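Local coordinates for protein TASOR (Homo sapiens, PDB 6TL1), which acts within the HUSH complex in epigenetic repression of H3K9me3-rich loci, this chain being the pseudo-PARP domain of TASOR, at residues S24-T29 and N166-L171; A113-A118 and Y174-L179; S71-M76 and V107-Y112. All blocks are in the same frame, centred on the assembly; numbering follows the deposited sequence.

Interaction 1: S24-T29 and N166-L171; sequences SYLEPT and NRITSL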
loop_
_atom_site.group_PDB
_atom_site.type_symbol
_atom_site.label_atom_id
_atom_site.label_comp_id
_atom_site.label_asym_id
_atom_site.label_seq_id
_atom_site.Cartn_x
_atom_site.Cartn_y
_atom_site.Cartn_z
ATOM N N SER A 24 4.011 -1.484 -11.689
ATOM C CA SER A 24 4.340 -1.781 -10.296
ATOM C C SER A 24 4.410 -3.282 -10.018
ATOM O O SER A 24 4.294 -3.705 -8.863
ATOM C CB SER A 24 3.318 -1.124 -9.370
ATOM O OG SER A 24 3.165 0.255 -9.687
ATOM N N TYR A 25 4.602 -4.090 -11.045
ATOM C CA TYR A 25 4.719 -5.527 -10.869
ATOM C C TYR A 25 6.115 -5.904 -10.400
ATOM O O TYR A 25 7.114 -5.266 -10.751
ATOM C CB TYR A 25 4.427 -6.265 -12.181
ATOM C CG TYR A 25 2.982 -6.232 -12.633
ATOM C CD1 TYR A 25 1.946 -6.212 -11.711
ATOM C CD2 TYR A 25 2.656 -6.225 -13.994
ATOM C CE1 TYR A 25 0.625 -6.186 -12.123
ATOM C CE2 TYR A 25 1.339 -6.201 -14.416
ATOM C CZ TYR A 25 0.332 -6.172 -13.473
ATOM O OH TYR A 25 -0.975 -6.145 -13.880
ATOM N N LEU A 26 6.179 -6.960 -9.594
ATOM C CA LEU A 26 7.481 -7.555 -9.336
ATOM C C LEU A 26 7.951 -8.319 -10.564
ATOM O O LEU A 26 9.139 -8.299 -10.909
ATOM C CB LEU A 26 7.418 -8.483 -8.129
ATOM C CG LEU A 26 8.707 -9.278 -7.940
ATOM C CD1 LEU A 26 9.844 -8.347 -7.532
ATOM C CD2 LEU A 26 8.520 -10.399 -6.919
ATOM N N GLU A 27 7.030 -8.978 -11.254
ATOM C CA GLU A 27 7.328 -9.600 -12.542
ATOM C C GLU A 27 6.502 -8.878 -13.599
ATOM O O GLU A 27 5.292 -9.144 -13.727
ATOM C CB GLU A 27 6.993 -11.087 -12.506
ATOM C CG GLU A 27 7.824 -11.874 -11.508
ATOM C CD GLU A 27 7.532 -13.366 -11.554
ATOM O OE1 GLU A 27 6.883 -13.816 -12.527
ATOM O OE2 GLU A 27 7.942 -14.081 -10.615
ATOM N N PRO A 28 7.106 -8.008 -14.413
ATOM C CA PRO A 28 6.302 -7.229 -15.377
ATOM C C PRO A 28 5.467 -8.076 -16.333
ATOM O O PRO A 28 4.471 -7.562 -16.858
ATOM C CB PRO A 28 7.357 -6.396 -16.114
ATOM C CG PRO A 28 8.431 -6.210 -15.078
ATOM C CD PRO A 28 8.505 -7.546 -14.377
ATOM N N THR A 29 5.821 -9.352 -16.557
ATOM C CA THR A 29 5.000 -10.252 -17.364
ATOM C C THR A 29 3.692 -10.651 -16.692
ATOM O O THR A 29 2.884 -11.344 -17.325
ATOM C CB THR A 29 5.786 -11.510 -17.752
ATOM O OG1 THR A 29 6.369 -12.108 -16.584
ATOM C CG2 THR A 29 6.863 -11.156 -18.759
ATOM N N ASN A 166 15.131 -5.745 -2.255
ATOM C CA ASN A 166 15.478 -5.817 -3.677
ATOM C C ASN A 166 16.081 -7.164 -4.066
ATOM O O ASN A 166 16.140 -7.477 -5.258
ATOM C CB ASN A 166 16.406 -4.666 -4.072
ATOM C CG ASN A 166 15.723 -3.301 -3.963
ATOM O OD1 ASN A 166 14.536 -3.209 -3.641
ATOM N ND2 ASN A 166 16.468 -2.240 -4.259
ATOM N N ARG A 167 16.542 -7.957 -3.095
ATOM C CA ARG A 167 16.937 -9.333 -3.386
ATOM C C ARG A 167 15.768 -10.136 -3.942
ATOM O O ARG A 167 15.975 -11.130 -4.638
ATOM C CB ARG A 167 17.483 -10.000 -2.122
ATOM C CG ARG A 167 18.886 -9.572 -1.751
ATOM C CD ARG A 167 19.365 -10.286 -0.498
ATOM N NE ARG A 167 20.613 -9.717 0.003
ATOM C CZ ARG A 167 21.169 -10.030 1.170
ATOM N NH1 ARG A 167 20.587 -10.917 1.967
ATOM N NH2 ARG A 167 22.306 -9.454 1.537
ATOM N N ILE A 168 14.539 -9.770 -3.581
ATOM C CA ILE A 168 13.367 -10.514 -4.030
ATOM C C ILE A 168 13.129 -10.230 -5.514
ATOM O O ILE A 168 12.891 -9.082 -5.913
ATOM C CB ILE A 168 12.139 -10.147 -3.186
ATOM C CG1 ILE A 168 12.273 -10.725 -1.771
ATOM C CG2 ILE A 168 10.879 -10.709 -3.804
ATOM C CD1 ILE A 168 12.597 -12.215 -1.739
ATOM N N THR A 169 13.185 -11.275 -6.348
ATOM C CA THR A 169 12.906 -11.111 -7.771
ATOM C C THR A 169 11.780 -12.000 -8.277
ATOM O O THR A 169 11.330 -11.809 -9.414
ATOM C CB THR A 169 14.159 -11.369 -8.630
ATOM O OG1 THR A 169 14.576 -12.736 -8.511
ATOM C CG2 THR A 169 15.292 -10.444 -8.221
ATOM N N SER A 170 11.338 -12.978 -7.488
ATOM C CA SER A 170 10.348 -13.953 -7.914
ATOM C C SER A 170 9.137 -13.923 -6.994
ATOM O O SER A 170 9.276 -13.870 -5.767
ATOM C CB SER A 170 10.963 -15.365 -7.942
ATOM O OG SER A 170 9.977 -16.356 -8.159
ATOM N N LEU A 171 7.947 -14.012 -7.597
ATOM C CA LEU A 171 6.708 -14.145 -6.838
ATOM C C LEU A 171 6.683 -15.394 -5.960
ATOM O O LEU A 171 5.867 -15.463 -5.034
ATOM C CB LEU A 171 5.516 -14.177 -7.800
ATOM C CG LEU A 171 5.256 -12.891 -8.592
ATOM C CD1 LEU A 171 4.168 -13.107 -9.642
ATOM C CD2 LEU A 171 4.864 -11.755 -7.640
HETATM O O HOH W 1 11.096 -9.669 -11.269
#

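Interaction 2: A113-A118 and Y174-L179; sequences ADLLQA and YRAYEL. With GOL (glycerol), chain C.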
loop_
_atom_site.group_PDB
_atom_site.type_symbol
_atom_site.label_atom_id
_atom_site.label_comp_id
_atom_site.label_asym_id
_atom_site.label_seq_id
_atom_site.Cartn_x
_atom_site.Cartn_y
_atom_site.Cartn_z
ATOM N N ALA A 113 2.091 -4.834 -7.291
ATOM C CA ALA A 113 0.688 -5.054 -7.613
ATOM C C ALA A 113 0.368 -6.492 -7.983
ATOM O O ALA A 113 -0.820 -6.822 -8.080
ATOM C CB ALA A 113 0.263 -4.140 -8.764
ATOM N N ASP A 114 1.371 -7.349 -8.217
ATOM C CA ASP A 114 1.118 -8.758 -8.498
ATOM C C ASP A 114 1.438 -9.661 -7.311
ATOM O O ASP A 114 1.372 -10.887 -7.444
ATOM C CB ASP A 114 1.887 -9.225 -9.751
ATOM C CG ASP A 114 3.372 -8.906 -9.700
ATOM O OD1 ASP A 114 3.814 -8.162 -8.793
ATOM O OD2 ASP A 114 4.097 -9.368 -10.610
ATOM N N LEU A 115 1.729 -9.078 -6.137
ATOM C CA LEU A 115 2.091 -9.807 -4.913
ATOM C C LEU A 115 1.185 -9.308 -3.792
ATOM O O LEU A 115 1.594 -8.481 -2.973
ATOM C CB LEU A 115 3.565 -9.599 -4.586
ATOM C CG LEU A 115 4.177 -10.469 -3.487
ATOM C CD1 LEU A 115 3.692 -11.900 -3.591
ATOM C CD2 LEU A 115 5.699 -10.413 -3.591
ATOM N N LEU A 116 -0.045 -9.823 -3.757
ATOM C CA LEU A 116 -1.092 -9.307 -2.885
ATOM C C LEU A 116 -1.503 -10.252 -1.761
ATOM O O LEU A 116 -2.418 -9.920 -0.999
ATOM C CB LEU A 116 -2.325 -8.956 -3.724
ATOM C CG LEU A 116 -2.028 -8.041 -4.908
ATOM C CD1 LEU A 116 -3.181 -8.072 -5.912
ATOM C CD2 LEU A 116 -1.744 -6.632 -4.418
ATOM N N GLN A 117 -0.849 -11.398 -1.620
ATOM C CA GLN A 117 -1.194 -12.390 -0.606
ATOM C C GLN A 117 -0.037 -13.375 -0.537
ATOM O O GLN A 117 0.807 -13.420 -1.437
ATOM C CB GLN A 117 -2.529 -13.088 -0.918
ATOM C CG GLN A 117 -2.404 -14.240 -1.884
ATOM C CD GLN A 117 -3.728 -14.893 -2.260
ATOM O OE1 GLN A 117 -4.799 -14.456 -1.846
ATOM N NE2 GLN A 117 -3.647 -15.977 -3.025
ATOM N N ALA A 118 0.005 -14.149 0.553
ATOM C CA ALA A 118 1.183 -14.961 0.838
ATOM C C ALA A 118 1.379 -16.057 -0.198
ATOM O O ALA A 118 2.503 -16.296 -0.653
ATOM C CB ALA A 118 1.072 -15.565 2.238
ATOM N N TYR A 174 10.755 -17.412 -1.040
ATOM C CA TYR A 174 10.275 -17.600 0.326
ATOM C C TYR A 174 9.879 -16.269 0.961
ATOM O O TYR A 174 10.699 -15.354 1.065
ATOM C CB TYR A 174 11.365 -18.255 1.162
ATOM C CG TYR A 174 10.920 -18.641 2.550
ATOM C CD1 TYR A 174 9.993 -19.660 2.737
ATOM C CD2 TYR A 174 11.394 -17.965 3.669
ATOM C CE1 TYR A 174 9.583 -20.031 4.003
ATOM C CE2 TYR A 174 10.976 -18.318 4.953
ATOM C CZ TYR A 174 10.068 -19.350 5.107
ATOM O OH TYR A 174 9.649 -19.720 6.364
ATOM N N ARG A 175 8.618 -16.170 1.388
ATOM C CA ARG A 175 8.106 -15.002 2.108
ATOM C C ARG A 175 8.235 -13.722 1.293
ATOM O O ARG A 175 8.372 -12.633 1.854
ATOM C CB ARG A 175 8.801 -14.842 3.461
ATOM C CG ARG A 175 8.559 -16.000 4.408
ATOM C CD ARG A 175 7.171 -15.950 5.055
ATOM N NE ARG A 175 7.113 -16.844 6.212
ATOM C CZ ARG A 175 6.793 -18.132 6.150
ATOM N NH1 ARG A 175 6.485 -18.686 4.983
ATOM N NH2 ARG A 175 6.780 -18.864 7.256
ATOM N N ALA A 176 8.187 -13.851 -0.036
ATOM C CA ALA A 176 8.253 -12.686 -0.910
ATOM C C ALA A 176 7.170 -11.672 -0.560
ATOM O O ALA A 176 7.411 -10.464 -0.567
ATOM C CB ALA A 176 8.131 -13.131 -2.374
ATOM N N TYR A 177 5.972 -12.156 -0.245
ATOM C CA TYR A 177 4.863 -11.271 0.070
ATOM C C TYR A 177 5.161 -10.414 1.301
ATOM O O TYR A 177 5.014 -9.188 1.264
ATOM C CB TYR A 177 3.602 -12.106 0.257
ATOM C CG TYR A 177 2.455 -11.329 0.825
ATOM C CD1 TYR A 177 1.860 -10.319 0.095
ATOM C CD2 TYR A 177 1.964 -11.606 2.098
ATOM C CE1 TYR A 177 0.805 -9.601 0.609
ATOM C CE2 TYR A 177 0.905 -10.890 2.623
ATOM C CZ TYR A 177 0.331 -9.888 1.869
ATOM O OH TYR A 177 -0.722 -9.155 2.368
ATOM N N GLU A 178 5.569 -11.045 2.411
ATOM C CA GLU A 178 5.855 -10.306 3.641
ATOM C C GLU A 178 7.112 -9.448 3.527
ATOM O O GLU A 178 7.192 -8.385 4.158
ATOM C CB GLU A 178 5.967 -11.274 4.822
ATOM C CG GLU A 178 4.660 -11.985 5.116
ATOM C CD GLU A 178 4.503 -13.298 4.336
ATOM O OE1 GLU A 178 5.123 -13.443 3.257
ATOM O OE2 GLU A 178 3.714 -14.160 4.781
ATOM N N LEU A 179 8.114 -9.894 2.766
ATOM C CA LEU A 179 9.344 -9.115 2.683
ATOM C C LEU A 179 9.227 -7.903 1.763
ATOM O O LEU A 179 10.106 -7.034 1.805
ATOM C CB LEU A 179 10.501 -10.003 2.213
ATOM C CG LEU A 179 11.027 -11.056 3.193
ATOM C CD1 LEU A 179 11.909 -12.068 2.455
ATOM C CD2 LEU A 179 11.812 -10.396 4.339
HETATM C C1 GOL C . 5.853 -18.943 1.779
HETATM O O1 GOL C . 6.223 -17.694 2.311
HETATM C C2 GOL C . 5.839 -18.845 0.262
HETATM O O2 GOL C . 6.601 -19.904 -0.270
HETATM C C3 GOL C . 4.401 -18.930 -0.241
HETATM O O3 GOL C . 4.372 -18.729 -1.638
HETATM O O HOH W 2 4.852 -14.974 -0.697
HETATM O O HOH W 3 4.603 -15.694 1.991
#

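Interaction 3: S71-M76 and V107-Y112; sequences SYAFLM and VYLSRY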
loop_
_atom_site.group_PDB
_atom_site.type_symbol
_atom_site.label_atom_id
_atom_site.label_comp_id
_atom_site.label_asym_id
_atom_site.label_seq_id
_atom_site.Cartn_x
_atom_site.Cartn_y
_atom_site.Cartn_z
ATOM N N SER A 71 4.078 8.256 -4.066
ATOM C CA SER A 71 4.159 7.005 -4.820
ATOM C C SER A 71 2.902 6.191 -4.518
ATOM O O SER A 71 1.965 6.678 -3.877
ATOM C CB SER A 71 5.468 6.253 -4.526
ATOM O OG SER A 71 5.634 6.045 -3.147
ATOM N N TYR A 72 2.840 4.968 -5.043
ATOM C CA TYR A 72 1.641 4.150 -4.916
ATOM C C TYR A 72 1.968 2.804 -4.280
ATOM O O TYR A 72 3.057 2.259 -4.463
ATOM C CB TYR A 72 1.002 3.914 -6.300
ATOM C CG TYR A 72 0.554 5.184 -6.981
ATOM C CD1 TYR A 72 -0.600 5.846 -6.559
ATOM C CD2 TYR A 72 1.268 5.728 -8.041
ATOM C CE1 TYR A 72 -1.036 7.004 -7.180
ATOM C CE2 TYR A 72 0.826 6.899 -8.679
ATOM C CZ TYR A 72 -0.325 7.532 -8.220
ATOM O OH TYR A 72 -0.793 8.695 -8.798
ATOM N N ALA A 73 1.013 2.286 -3.508
ATOM C CA ALA A 73 1.088 0.949 -2.932
ATOM C C ALA A 73 -0.307 0.343 -2.947
ATOM O O ALA A 73 -1.305 1.038 -3.176
ATOM C CB ALA A 73 1.650 0.970 -1.504
ATOM N N PHE A 74 -0.387 -0.956 -2.652
ATOM C CA PHE A 74 -1.570 -1.736 -2.996
ATOM C C PHE A 74 -2.054 -2.602 -1.844
ATOM O O PHE A 74 -1.285 -3.009 -0.965
ATOM C CB PHE A 74 -1.276 -2.601 -4.230
ATOM C CG PHE A 74 -0.527 -1.853 -5.280
ATOM C CD1 PHE A 74 0.855 -1.848 -5.291
ATOM C CD2 PHE A 74 -1.207 -1.074 -6.198
ATOM C CE1 PHE A 74 1.546 -1.117 -6.216
ATOM C CE2 PHE A 74 -0.519 -0.341 -7.136
ATOM C CZ PHE A 74 0.862 -0.365 -7.144
ATOM N N LEU A 75 -3.352 -2.881 -1.872
ATOM C CA LEU A 75 -3.985 -3.742 -0.885
ATOM C C LEU A 75 -5.126 -4.481 -1.563
ATOM O O LEU A 75 -6.064 -3.852 -2.067
ATOM C CB LEU A 75 -4.505 -2.937 0.306
ATOM C CG LEU A 75 -4.960 -3.776 1.501
ATOM C CD1 LEU A 75 -3.769 -4.498 2.108
ATOM C CD2 LEU A 75 -5.631 -2.891 2.557
ATOM N N MET A 76 -5.059 -5.808 -1.562
ATOM C CA MET A 76 -6.205 -6.610 -1.964
ATOM C C MET A 76 -7.136 -6.690 -0.762
ATOM O O MET A 76 -6.681 -6.908 0.364
ATOM C CB MET A 76 -5.779 -8.002 -2.426
ATOM C CG MET A 76 -6.947 -8.887 -2.783
ATOM S SD MET A 76 -6.449 -10.329 -3.743
ATOM C CE MET A 76 -5.425 -11.179 -2.530
ATOM N N VAL A 107 0.245 -0.017 9.579
ATOM C CA VAL A 107 -0.547 -0.582 8.497
ATOM C C VAL A 107 0.401 -1.091 7.423
ATOM O O VAL A 107 1.421 -0.461 7.129
ATOM C CB VAL A 107 -1.562 0.443 7.942
ATOM C CG1 VAL A 107 -2.407 1.010 9.104
ATOM C CG2 VAL A 107 -0.873 1.570 7.180
ATOM N N TYR A 108 0.074 -2.245 6.858
ATOM C CA TYR A 108 0.922 -2.910 5.876
ATOM C C TYR A 108 0.329 -2.753 4.478
ATOM O O TYR A 108 -0.856 -3.019 4.275
ATOM C CB TYR A 108 1.060 -4.393 6.215
ATOM C CG TYR A 108 2.066 -4.730 7.291
ATOM C CD1 TYR A 108 3.392 -4.969 6.959
ATOM C CD2 TYR A 108 1.686 -4.855 8.625
ATOM C CE1 TYR A 108 4.311 -5.290 7.904
ATOM C CE2 TYR A 108 2.615 -5.192 9.597
ATOM C CZ TYR A 108 3.926 -5.405 9.226
ATOM O OH TYR A 108 4.884 -5.750 10.152
ATOM N N LEU A 109 1.152 -2.342 3.519
ATOM C CA LEU A 109 0.745 -2.253 2.118
ATOM C C LEU A 109 1.752 -2.987 1.239
ATOM O O LEU A 109 2.949 -2.970 1.516
ATOM C CB LEU A 109 0.624 -0.775 1.654
ATOM C CG LEU A 109 -0.412 0.104 2.365
ATOM C CD1 LEU A 109 -0.377 1.522 1.869
ATOM C CD2 LEU A 109 -1.790 -0.466 2.073
ATOM N N SER A 110 1.259 -3.619 0.162
ATOM C CA SER A 110 2.139 -4.306 -0.784
ATOM C C SER A 110 2.867 -3.300 -1.661
ATOM O O SER A 110 2.278 -2.330 -2.147
ATOM C CB SER A 110 1.360 -5.257 -1.700
ATOM O OG SER A 110 0.951 -6.440 -1.057
ATOM N N ARG A 111 4.157 -3.542 -1.861
ATOM C CA ARG A 111 4.952 -2.758 -2.801
ATOM C C ARG A 111 4.602 -3.095 -4.249
ATOM O O ARG A 111 4.736 -2.244 -5.139
ATOM C CB ARG A 111 6.440 -3.021 -2.545
ATOM C CG ARG A 111 7.405 -2.518 -3.599
ATOM C CD ARG A 111 8.828 -2.416 -3.060
ATOM N NE ARG A 111 9.797 -2.199 -4.135
ATOM C CZ ARG A 111 11.105 -2.447 -4.042
ATOM N NH1 ARG A 111 11.616 -2.930 -2.919
ATOM N NH2 ARG A 111 11.904 -2.213 -5.078
ATOM N N TYR A 112 4.193 -4.331 -4.508
ATOM C CA TYR A 112 4.047 -4.853 -5.859
ATOM C C TYR A 112 2.600 -5.233 -6.123
ATOM O O TYR A 112 1.964 -5.892 -5.294
ATOM C CB TYR A 112 4.953 -6.066 -6.077
ATOM C CG TYR A 112 6.431 -5.762 -6.018
ATOM C CD1 TYR A 112 7.029 -5.011 -7.010
ATOM C CD2 TYR A 112 7.231 -6.232 -4.968
ATOM C CE1 TYR A 112 8.373 -4.732 -6.988
ATOM C CE2 TYR A 112 8.596 -5.947 -4.931
ATOM C CZ TYR A 112 9.154 -5.197 -5.960
ATOM O OH TYR A 112 10.486 -4.888 -5.984
HETATM O O HOH W 4 4.959 0.203 -4.758
#

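Interaction 1: S24-T29 and N166-L171
Leu26 and Glu27 meet Ile168 to Leu171 in a loop-to-loop surface contact of the TASOR pseudo-PARP domain: the connection between helix 12-22 and strand 34-42 lies against the one that runs from strand 159-162 to helix 176-179. The two segments bury 284 Å² between them, and both are irregular where they touch. Leu26 supplies the apolar part. Its CG stands anti to the backbone N (chi1 172°), and the two methyls beyond it diverge over the backbone of the other loop. CD1 comes to 3.5 Å from Ile168 O, while CD2 rests 3.6 Å from Ser170 C. The same CD2 touches two side chains, Ile168 CG2 at 3.9 Å and Leu171 CD2 at 4.0 Å, which means that the leucine packs on peptide groups as well as on side chains. Leu26 N bonds to Asp114 OD1 and Glu27 N to Asp114 OD2, which fixes the backbone from which both side chains depart. Glu27, extended beyond CG, passes obliquely across Leu171, with Glu27 CD 3.8 Å from Leu171 CG. Ser170 OG turns instead to Leu172 N. The one direct hydrogen bond runs from Leu171 N to Glu27 OE2, 3.0 Å long and almost straight at 175°; the amide meets that oxygen on its anti side, 30° out of the carboxylate plane.

Interaction 2: A113-A118 and Y174-L179
Tyr177 lays its ring against the backbone of Leu115 to Ala118, and this contact carries most of the junction. The peptide link between Gln117 and Ala118 covers one face near the rim, with Gln117 C and Ala118 N each 3.5 Å above the ring plane. Leu115 O lies at the ring edge, in plane, 3.6 Å from Tyr177 CD1. The bond from CA to CB of Tyr177 points toward the loop, and CG is anti to the backbone N (chi1 170°). Leu115 packs at the base of the tyrosine side chain: its CD1 is 3.9 Å from Tyr177 CB, and its CD2 packs 3.8 Å from Ala176 CB, in the first turn of the helix.

Water joins the backbones where they do not touch directly, one molecule donating to Ala118 O and accepting from Tyr177 N. A second links Glu178 OE1 to glycerol O1, which is also gripped by two donors of one residue, Arg175 N and Arg175 NH1, the latter 2.9 Å away. This glycerol probably comes from the crystallisation liquor.

Further out, Ser110 OG bonds to Leu115 O and so fixes the carbonyl at the ring edge, and it also bonds to Gln181 NE2, which in turn reaches Tyr177 O. Leu116, pointing away from the helix, packs on Phe74 and Met76. The arrangement is that of a short helix with Arg175 at the N-cap position, its first backbone bond running from Leu179 N to Arg175 O, leading directly into sheet strand 181-184 of the PARP-like domain.

Interaction 3: S71-M76 and V107-Y112
Ala73, Leu75 and Leu109 form an apolar cluster beside the one backbone bridge that joins these strands. Leu109 lies across the pair: its CB is 3.8 Å from Ala73 CB, and its CD2 reaches Leu75 CB at 4.1 Å. Phe132 of strand 126-134 touches both Leu75 and Leu109 and extends the cluster into the larger sheet. Phe74 turns its ring elsewhere. Its CG is anti to the carbonyl carbon (chi1 -43°), and the ring presents its edge to Arg111 O, which lies in the ring plane 3.6 Å from Phe74 CE1. Phe74 also packs on Ile20 and Leu21 of helix 12-22.

Between these side chains, Phe74 and Ser110 make an antiparallel hydrogen-bonded pair. Phe74 N donates to Ser110 O over 3.0 Å, and Ser110 N returns a bond to Phe74 O over 2.8 Å. The segment axes run at 101° to each other, approaching to 4.6 Å, consistent with a ladder of a single bridge. One water extends the link, donating to Tyr72 O and to Arg111 O.

Each strand pairs conventionally on its own side, 71-77 with 126-134 and 107-110 with 181-184. The contact is thus the buried junction of two sheets, at edge strands that cross at a steep angle, consistent with the two-sheet core of the PARP-type ADP-ribosyltransferase fold.

Overall arrangement
From the N terminus, segment 24-29 opens interaction 1, the longest of the three loops. Interaction 3 opens at 71-76 and closes at 107-112, so it is nested inside that loop. Interaction 2 opens in the very next residue, at 113-118, and closes at 174-179, just after interaction 1 has closed at 166-171; these two therefore cross, whereas 3 and 2 follow in series. Interaction 3 joins the two sheets near the centre of the chain, interaction 2 joins the following loop to helix 176-179, and interaction 1 ties the loop after helix 12-22 to the loop before helix 176-179. Ser24 O with Ala113 N joins interactions 1 and 2, and Asn166 OD1 with Arg111 NH1 joins 1 and 3.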